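Local coordinates for protein geranylgeranyl pyrophosphate synthase (Corynebacterium glutamicum, PDB 3LMD) that probably elongates isoprenyl diphosphates in isoprenoid biosynthesis, in a magnesium-dependent reaction, at residues 235-246 with 310-321. Numbering follows the deposited sequence.
Sequences IFQIVDDIIDIF and RQAALDEVYRYM
Segment 235-246, the end of helix 219-246, runs nearly antiparallel to segment 310-321 of helix 309-328, at 161° with the segment axes 9.7 Å apart; the backbones come nearest at Ile235 and Val317, whose CA atoms are 5.6 Å apart. Knobs-into-holes packing fills the middle: Ile238 sits among Ala313, Glu316, Val317 and Tyr320, and Val317 in turn among Ile235, Ile238, Val239 and Ile242. Here the fit is tight, Ile238 CG2 lying 3.4 Å from Val317 CG2. Ile242 enters the next hole, its CG1 3.9 Å from Ala313 CB. This is a helix pair of the all-helical isoprenyl synthase fold, and helix 335-349 adds Val348 against Val317. At one end, Ile235 reaches along Tyr320, CG1 to CB 3.7 Å, and puts CD1 against Met321. At the other, Arg310 CB makes a CH-pi contact over one face of the Phe246 ring, 3.7 Å from its centroid, while Ile245 CG2 covers the opposite face. With CG anti to the backbone N (chi1 -178°) and the chain extended to NE, Arg310 passes along the ring; its guanidinium stands almost perpendicular to it, NH1 hydrogen-bonded to Val351 O. The Phe246 side chain is about 4 Å from that of Ser305, calcium-binding in a crystal structure of this protein, though this chain holds no calcium.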
ATOM      1  N   ILE A 235      18.017 -19.734   0.794  1.00 24.45           N
ATOM      2  CA  ILE A 235      18.211 -21.032   0.167  1.00 25.11           C
ATOM      3  C   ILE A 235      17.259 -21.215  -1.005  1.00 29.48           C
ATOM      4  O   ILE A 235      17.690 -21.597  -2.099  1.00 27.15           O
ATOM      5  CB  ILE A 235      18.046 -22.161   1.190  1.00 23.49           C
ATOM      6  CG1 ILE A 235      19.185 -22.107   2.220  1.00 24.69           C
ATOM      7  CG2 ILE A 235      17.960 -23.543   0.504  1.00 24.43           C
ATOM      8  CD1 ILE A 235      18.914 -23.056   3.441  1.00 24.18           C
ATOM      9  N   PHE A 236      15.971 -20.919  -0.812  1.00 26.21           N
ATOM     10  CA  PHE A 236      14.996 -21.105  -1.913  1.00 26.84           C
ATOM     11  C   PHE A 236      15.413 -20.365  -3.178  1.00 26.13           C
ATOM     12  O   PHE A 236      15.352 -20.911  -4.269  1.00 27.05           O
ATOM     13  CB  PHE A 236      13.589 -20.606  -1.514  1.00 26.87           C
ATOM     14  CG  PHE A 236      12.866 -21.510  -0.532  1.00 29.33           C
ATOM     15  CD1 PHE A 236      13.295 -22.793  -0.304  1.00 30.04           C
ATOM     16  CD2 PHE A 236      11.741 -21.064   0.140  1.00 41.98           C
ATOM     17  CE1 PHE A 236      12.627 -23.627   0.604  1.00 39.19           C
ATOM     18  CE2 PHE A 236      11.077 -21.889   1.042  1.00 42.16           C
ATOM     19  CZ  PHE A 236      11.527 -23.170   1.266  1.00 36.33           C
ATOM     20  N   GLN A 237      15.773 -19.093  -3.027  1.00 25.05           N
ATOM     21  CA  GLN A 237      16.045 -18.256  -4.188  1.00 24.40           C
ATOM     22  C   GLN A 237      17.384 -18.635  -4.863  1.00 24.66           C
ATOM     23  O   GLN A 237      17.472 -18.654  -6.077  1.00 26.44           O
ATOM     24  CB  GLN A 237      16.077 -16.776  -3.788  1.00 25.56           C
ATOM     25  CG  GLN A 237      16.181 -15.860  -5.014  1.00 34.57           C
ATOM     26  CD  GLN A 237      14.973 -16.035  -5.930  1.00 45.87           C
ATOM     27  OE1 GLN A 237      13.865 -15.700  -5.543  1.00 39.65           O
ATOM     28  NE2 GLN A 237      15.176 -16.615  -7.124  1.00 39.49           N
ATOM     29  N   ILE A 238      18.431 -18.891  -4.080  1.00 24.82           N
ATOM     30  CA  ILE A 238      19.693 -19.260  -4.696  1.00 24.19           C
ATOM     31  C   ILE A 238      19.557 -20.614  -5.408  1.00 24.98           C
ATOM     32  O   ILE A 238      20.061 -20.796  -6.523  1.00 26.38           O
ATOM     33  CB  ILE A 238      20.856 -19.301  -3.678  1.00 25.63           C
ATOM     34  CG1 ILE A 238      21.042 -17.905  -3.049  1.00 25.42           C
ATOM     35  CG2 ILE A 238      22.175 -19.713  -4.432  1.00 26.12           C
ATOM     36  CD1 ILE A 238      21.946 -17.875  -1.867  1.00 26.13           C
ATOM     37  N   VAL A 239      18.865 -21.562  -4.776  1.00 25.14           N
ATOM     38  CA  VAL A 239      18.698 -22.866  -5.382  1.00 25.21           C
ATOM     39  C   VAL A 239      17.923 -22.714  -6.712  1.00 29.87           C
ATOM     40  O   VAL A 239      18.299 -23.308  -7.727  1.00 28.66           O
ATOM     41  CB  VAL A 239      17.999 -23.892  -4.413  1.00 26.85           C
ATOM     42  CG1 VAL A 239      17.481 -25.108  -5.204  1.00 27.87           C
ATOM     43  CG2 VAL A 239      18.981 -24.379  -3.310  1.00 26.40           C
ATOM     44  N   ASP A 240      16.853 -21.914  -6.706  1.00 25.72           N
ATOM     45  CA  ASP A 240      16.092 -21.628  -7.936  1.00 30.74           C
ATOM     46  C   ASP A 240      17.009 -21.041  -9.025  1.00 34.58           C
ATOM     47  O   ASP A 240      16.903 -21.370 -10.227  1.00 29.81           O
ATOM     48  CB  ASP A 240      14.971 -20.603  -7.660  1.00 30.74           C
ATOM     49  CG  ASP A 240      13.725 -21.222  -7.041  1.00 43.26           C
ATOM     50  OD1 ASP A 240      13.639 -22.462  -6.940  1.00 42.03           O
ATOM     51  OD2 ASP A 240      12.813 -20.452  -6.668  1.00 49.81           O
ATOM     52  N   ASP A 241      17.867 -20.120  -8.612  1.00 26.23           N
ATOM     53  CA  ASP A 241      18.763 -19.444  -9.554  1.00 27.46           C
ATOM     54  C   ASP A 241      19.785 -20.399 -10.158  1.00 29.49           C
ATOM     55  O   ASP A 241      20.073 -20.318 -11.349  1.00 33.72           O
ATOM     56  CB  ASP A 241      19.460 -18.230  -8.902  1.00 26.91           C
ATOM     57  CG  ASP A 241      18.487 -17.088  -8.601  1.00 32.70           C
ATOM     58  OD1 ASP A 241      17.374 -17.088  -9.144  1.00 37.57           O
ATOM     59  OD2 ASP A 241      18.823 -16.196  -7.800  1.00 34.88           O
ATOM     60  N   ILE A 242      20.311 -21.312  -9.342  1.00 29.13           N
ATOM     61  CA  ILE A 242      21.189 -22.353  -9.840  1.00 30.33           C
ATOM     62  C   ILE A 242      20.463 -23.248 -10.862  1.00 36.28           C
ATOM     63  O   ILE A 242      20.980 -23.545 -11.956  1.00 35.03           O
ATOM     64  CB  ILE A 242      21.733 -23.216  -8.680  1.00 27.61           C
ATOM     65  CG1 ILE A 242      22.706 -22.389  -7.803  1.00 24.99           C
ATOM     66  CG2 ILE A 242      22.412 -24.500  -9.237  1.00 27.90           C
ATOM     67  CD1 ILE A 242      23.025 -23.130  -6.429  1.00 24.77           C
ATOM     68  N   ILE A 243      19.269 -23.694 -10.496  1.00 29.43           N
ATOM     69  CA  ILE A 243      18.478 -24.564 -11.367  1.00 30.23           C
ATOM     70  C   ILE A 243      18.220 -23.872 -12.718  1.00 32.63           C
ATOM     71  O   ILE A 243      18.346 -24.496 -13.775  1.00 33.10           O
ATOM     72  CB  ILE A 243      17.133 -24.979 -10.687  1.00 31.60           C
ATOM     73  CG1 ILE A 243      17.413 -25.997  -9.568  1.00 36.18           C
ATOM     74  CG2 ILE A 243      16.170 -25.587 -11.731  1.00 34.97           C
ATOM     75  CD1 ILE A 243      16.206 -26.262  -8.644  1.00 37.20           C
ATOM     76  N   ASP A 244      17.922 -22.576 -12.686  1.00 32.41           N
ATOM     77  CA  ASP A 244      17.620 -21.835 -13.908  1.00 37.93           C
ATOM     78  C   ASP A 244      18.767 -21.885 -14.915  1.00 42.90           C
ATOM     79  O   ASP A 244      18.555 -21.883 -16.142  1.00 39.54           O
ATOM     80  CB  ASP A 244      17.307 -20.375 -13.591  1.00 37.05           C
ATOM     81  CG  ASP A 244      16.865 -19.582 -14.831  1.00 47.53           C
ATOM     82  OD1 ASP A 244      15.793 -19.902 -15.381  1.00 59.37           O
ATOM     83  OD2 ASP A 244      17.575 -18.640 -15.252  1.00 59.95           O
ATOM     84  N   ILE A 245      19.988 -21.896 -14.395  1.00 34.22           N
ATOM     85  CA  ILE A 245      21.161 -21.882 -15.253  1.00 36.25           C
ATOM     86  C   ILE A 245      21.686 -23.273 -15.564  1.00 43.36           C
ATOM     87  O   ILE A 245      22.152 -23.525 -16.670  1.00 44.86           O
ATOM     88  CB  ILE A 245      22.298 -21.118 -14.594  1.00 34.44           C
ATOM     89  CG1 ILE A 245      21.938 -19.634 -14.480  1.00 34.04           C
ATOM     90  CG2 ILE A 245      23.628 -21.368 -15.358  1.00 35.59           C
ATOM     91  CD1 ILE A 245      22.627 -18.967 -13.314  1.00 41.93           C
ATOM     92  N   PHE A 246      21.663 -24.166 -14.583  1.00 39.93           N
ATOM     93  CA  PHE A 246      22.325 -25.464 -14.757  1.00 44.36           C
ATOM     94  C   PHE A 246      21.354 -26.622 -14.951  1.00 48.63           C
ATOM     95  O   PHE A 246      21.773 -27.766 -15.158  1.00 51.96           O
ATOM     96  CB  PHE A 246      23.311 -25.728 -13.613  1.00 36.39           C
ATOM     97  CG  PHE A 246      24.390 -24.694 -13.519  1.00 41.26           C
ATOM     98  CD1 PHE A 246      24.281 -23.637 -12.621  1.00 30.28           C
ATOM     99  CD2 PHE A 246      25.509 -24.759 -14.346  1.00 34.39           C
ATOM    100  CE1 PHE A 246      25.257 -22.673 -12.547  1.00 29.82           C
ATOM    101  CE2 PHE A 246      26.502 -23.809 -14.268  1.00 30.90           C
ATOM    102  CZ  PHE A 246      26.390 -22.759 -13.373  1.00 34.70           C
ATOM    103  N   ARG A 310      28.936 -22.380 -10.388  1.00 22.88           N
ATOM    104  CA  ARG A 310      27.945 -23.260  -9.774  1.00 26.88           C
ATOM    105  C   ARG A 310      28.395 -23.660  -8.383  1.00 28.35           C
ATOM    106  O   ARG A 310      27.618 -23.587  -7.419  1.00 24.51           O
ATOM    107  CB  ARG A 310      27.690 -24.507 -10.628  1.00 23.44           C
ATOM    108  CG  ARG A 310      26.595 -25.417  -9.995  1.00 30.29           C
ATOM    109  CD  ARG A 310      26.382 -26.688 -10.809  1.00 39.21           C
ATOM    110  NE  ARG A 310      25.061 -27.239 -10.496  1.00 49.77           N
ATOM    111  CZ  ARG A 310      24.838 -28.056  -9.470  1.00 47.38           C
ATOM    112  NH1 ARG A 310      23.616 -28.514  -9.228  1.00 43.52           N
ATOM    113  NH2 ARG A 310      25.860 -28.432  -8.699  1.00 40.00           N
ATOM    114  N   GLN A 311      29.660 -24.065  -8.238  1.00 26.34           N
ATOM    115  CA  GLN A 311      30.076 -24.540  -6.924  1.00 26.80           C
ATOM    116  C   GLN A 311      30.145 -23.387  -5.915  1.00 23.36           C
ATOM    117  O   GLN A 311      29.900 -23.566  -4.727  1.00 24.56           O
ATOM    118  CB  GLN A 311      31.433 -25.272  -6.979  1.00 25.85           C
ATOM    119  CG  GLN A 311      31.784 -25.877  -5.619  1.00 26.25           C
ATOM    120  CD  GLN A 311      30.845 -27.012  -5.277  1.00 31.22           C
ATOM    121  OE1 GLN A 311      30.491 -27.801  -6.139  1.00 34.25           O
ATOM    122  NE2 GLN A 311      30.374 -27.059  -4.033  1.00 30.43           N
ATOM    123  N   ALA A 312      30.535 -22.213  -6.382  1.00 21.07           N
ATOM    124  CA  ALA A 312      30.582 -21.053  -5.497  1.00 23.16           C
ATOM    125  C   ALA A 312      29.162 -20.702  -4.969  1.00 25.84           C
ATOM    126  O   ALA A 312      28.982 -20.356  -3.787  1.00 24.24           O
ATOM    127  CB  ALA A 312      31.173 -19.852  -6.263  1.00 23.93           C
ATOM    128  N   ALA A 313      28.171 -20.762  -5.847  1.00 21.81           N
ATOM    129  CA  ALA A 313      26.776 -20.495  -5.430  1.00 26.20           C
ATOM    130  C   ALA A 313      26.293 -21.595  -4.505  1.00 29.13           C
ATOM    131  O   ALA A 313      25.596 -21.331  -3.522  1.00 24.95           O
ATOM    132  CB  ALA A 313      25.824 -20.401  -6.683  1.00 24.99           C
ATOM    133  N   LEU A 314      26.652 -22.840  -4.830  1.00 24.34           N
ATOM    134  CA  LEU A 314      26.258 -23.961  -3.997  1.00 23.75           C
ATOM    135  C   LEU A 314      26.880 -23.862  -2.607  1.00 25.84           C
ATOM    136  O   LEU A 314      26.219 -24.178  -1.613  1.00 27.72           O
ATOM    137  CB  LEU A 314      26.603 -25.299  -4.690  1.00 26.08           C
ATOM    138  CG  LEU A 314      26.245 -26.642  -4.053  1.00 42.26           C
ATOM    139  CD1 LEU A 314      24.748 -26.708  -3.652  1.00 39.82           C
ATOM    140  CD2 LEU A 314      26.604 -27.814  -5.031  1.00 34.00           C
ATOM    141  N   ASP A 315      28.140 -23.429  -2.516  1.00 25.56           N
ATOM    142  CA  ASP A 315      28.776 -23.272  -1.199  1.00 27.14           C
ATOM    143  C   ASP A 315      28.085 -22.180  -0.404  1.00 26.55           C
ATOM    144  O   ASP A 315      28.016 -22.243   0.819  1.00 22.88           O
ATOM    145  CB  ASP A 315      30.270 -22.931  -1.326  1.00 26.06           C
ATOM    146  CG  ASP A 315      31.079 -24.124  -1.833  1.00 32.37           C
ATOM    147  OD1 ASP A 315      30.583 -25.257  -1.718  1.00 33.19           O
ATOM    148  OD2 ASP A 315      32.181 -23.924  -2.348  1.00 32.91           O
ATOM    149  N   GLU A 316      27.564 -21.174  -1.093  1.00 23.00           N
ATOM    150  CA  GLU A 316      26.774 -20.131  -0.390  1.00 27.25           C
ATOM    151  C   GLU A 316      25.445 -20.721   0.129  1.00 29.15           C
ATOM    152  O   GLU A 316      25.033 -20.471   1.266  1.00 24.58           O
ATOM    153  CB  GLU A 316      26.560 -18.936  -1.326  1.00 30.72           C
ATOM    154  CG  GLU A 316      25.867 -17.748  -0.692  1.00 34.89           C
ATOM    155  CD  GLU A 316      26.777 -16.954   0.237  1.00 38.86           C
ATOM    156  OE1 GLU A 316      27.826 -17.469   0.675  1.00 39.71           O
ATOM    157  OE2 GLU A 316      26.425 -15.806   0.541  1.00 35.36           O
ATOM    158  N   VAL A 317      24.800 -21.548  -0.685  1.00 25.53           N
ATOM    159  CA  VAL A 317      23.640 -22.342  -0.203  1.00 26.73           C
ATOM    160  C   VAL A 317      23.985 -23.149   1.054  1.00 29.79           C
ATOM    161  O   VAL A 317      23.214 -23.184   2.034  1.00 24.76           O
ATOM    162  CB  VAL A 317      23.099 -23.294  -1.289  1.00 24.44           C
ATOM    163  CG1 VAL A 317      22.034 -24.261  -0.692  1.00 26.11           C
ATOM    164  CG2 VAL A 317      22.465 -22.490  -2.444  1.00 25.05           C
ATOM    165  N   TYR A 318      25.149 -23.781   1.049  1.00 24.72           N
ATOM    166  CA  TYR A 318      25.527 -24.602   2.203  1.00 24.64           C
ATOM    167  C   TYR A 318      25.741 -23.767   3.448  1.00 25.28           C
ATOM    168  O   TYR A 318      25.480 -24.228   4.563  1.00 27.59           O
ATOM    169  CB  TYR A 318      26.814 -25.393   1.932  1.00 29.66           C
ATOM    170  CG  TYR A 318      26.681 -26.458   0.871  1.00 36.38           C
ATOM    171  CD1 TYR A 318      25.469 -27.112   0.658  1.00 36.06           C
ATOM    172  CD2 TYR A 318      27.792 -26.856   0.121  1.00 34.40           C
ATOM    173  CE1 TYR A 318      25.354 -28.113  -0.293  1.00 38.32           C
ATOM    174  CE2 TYR A 318      27.683 -27.858  -0.832  1.00 33.49           C
ATOM    175  CZ  TYR A 318      26.476 -28.487  -1.035  1.00 43.96           C
ATOM    176  OH  TYR A 318      26.388 -29.494  -1.988  1.00 41.91           O
ATOM    177  N   ARG A 319      26.258 -22.560   3.252  1.00 23.72           N
ATOM    178  CA  ARG A 319      26.500 -21.647   4.347  1.00 25.72           C
ATOM    179  C   ARG A 319      25.161 -21.215   4.992  1.00 26.31           C
ATOM    180  O   ARG A 319      25.038 -21.154   6.224  1.00 25.54           O
ATOM    181  CB  ARG A 319      27.270 -20.419   3.825  1.00 24.23           C
ATOM    182  CG  ARG A 319      27.645 -19.406   4.910  1.00 25.51           C
ATOM    183  CD  ARG A 319      28.494 -18.264   4.371  1.00 34.90           C
ATOM    184  NE  ARG A 319      27.708 -17.291   3.617  1.00 30.29           N
ATOM    185  CZ  ARG A 319      26.920 -16.366   4.163  1.00 36.13           C
ATOM    186  NH1 ARG A 319      26.274 -15.507   3.381  1.00 33.24           N
ATOM    187  NH2 ARG A 319      26.786 -16.285   5.484  1.00 30.71           N
ATOM    188  N   TYR A 320      24.156 -20.926   4.164  1.00 25.22           N
ATOM    189  CA  TYR A 320      22.801 -20.642   4.699  1.00 22.83           C
ATOM    190  C   TYR A 320      22.173 -21.867   5.332  1.00 23.26           C
ATOM    191  O   TYR A 320      21.421 -21.747   6.289  1.00 24.80           O
ATOM    192  CB  TYR A 320      21.895 -20.081   3.606  1.00 21.46           C
ATOM    193  CG  TYR A 320      22.262 -18.659   3.302  1.00 24.38           C
ATOM    194  CD1 TYR A 320      22.050 -17.656   4.253  1.00 28.22           C
ATOM    195  CD2 TYR A 320      22.791 -18.297   2.070  1.00 26.68           C
ATOM    196  CE1 TYR A 320      22.395 -16.322   3.998  1.00 28.21           C
ATOM    197  CE2 TYR A 320      23.126 -16.963   1.804  1.00 24.87           C
ATOM    198  CZ  TYR A 320      22.926 -15.984   2.770  1.00 30.09           C
ATOM    199  OH  TYR A 320      23.226 -14.641   2.518  1.00 31.88           O
ATOM    200  N   MET A 321      22.482 -23.049   4.807  1.00 24.40           N
ATOM    201  CA  MET A 321      21.930 -24.286   5.385  1.00 25.94           C
ATOM    202  C   MET A 321      22.548 -24.488   6.766  1.00 26.70           C
ATOM    203  O   MET A 321      21.849 -24.934   7.667  1.00 29.48           O
ATOM    204  CB  MET A 321      22.193 -25.532   4.488  1.00 26.44           C
ATOM    205  CG  MET A 321      21.479 -26.877   4.965  1.00 31.62           C
ATOM    206  SD  MET A 321      19.636 -26.832   4.946  1.00 21.74           S
ATOM    207  CE  MET A 321      19.239 -27.114   6.673  1.00 38.60           C
TER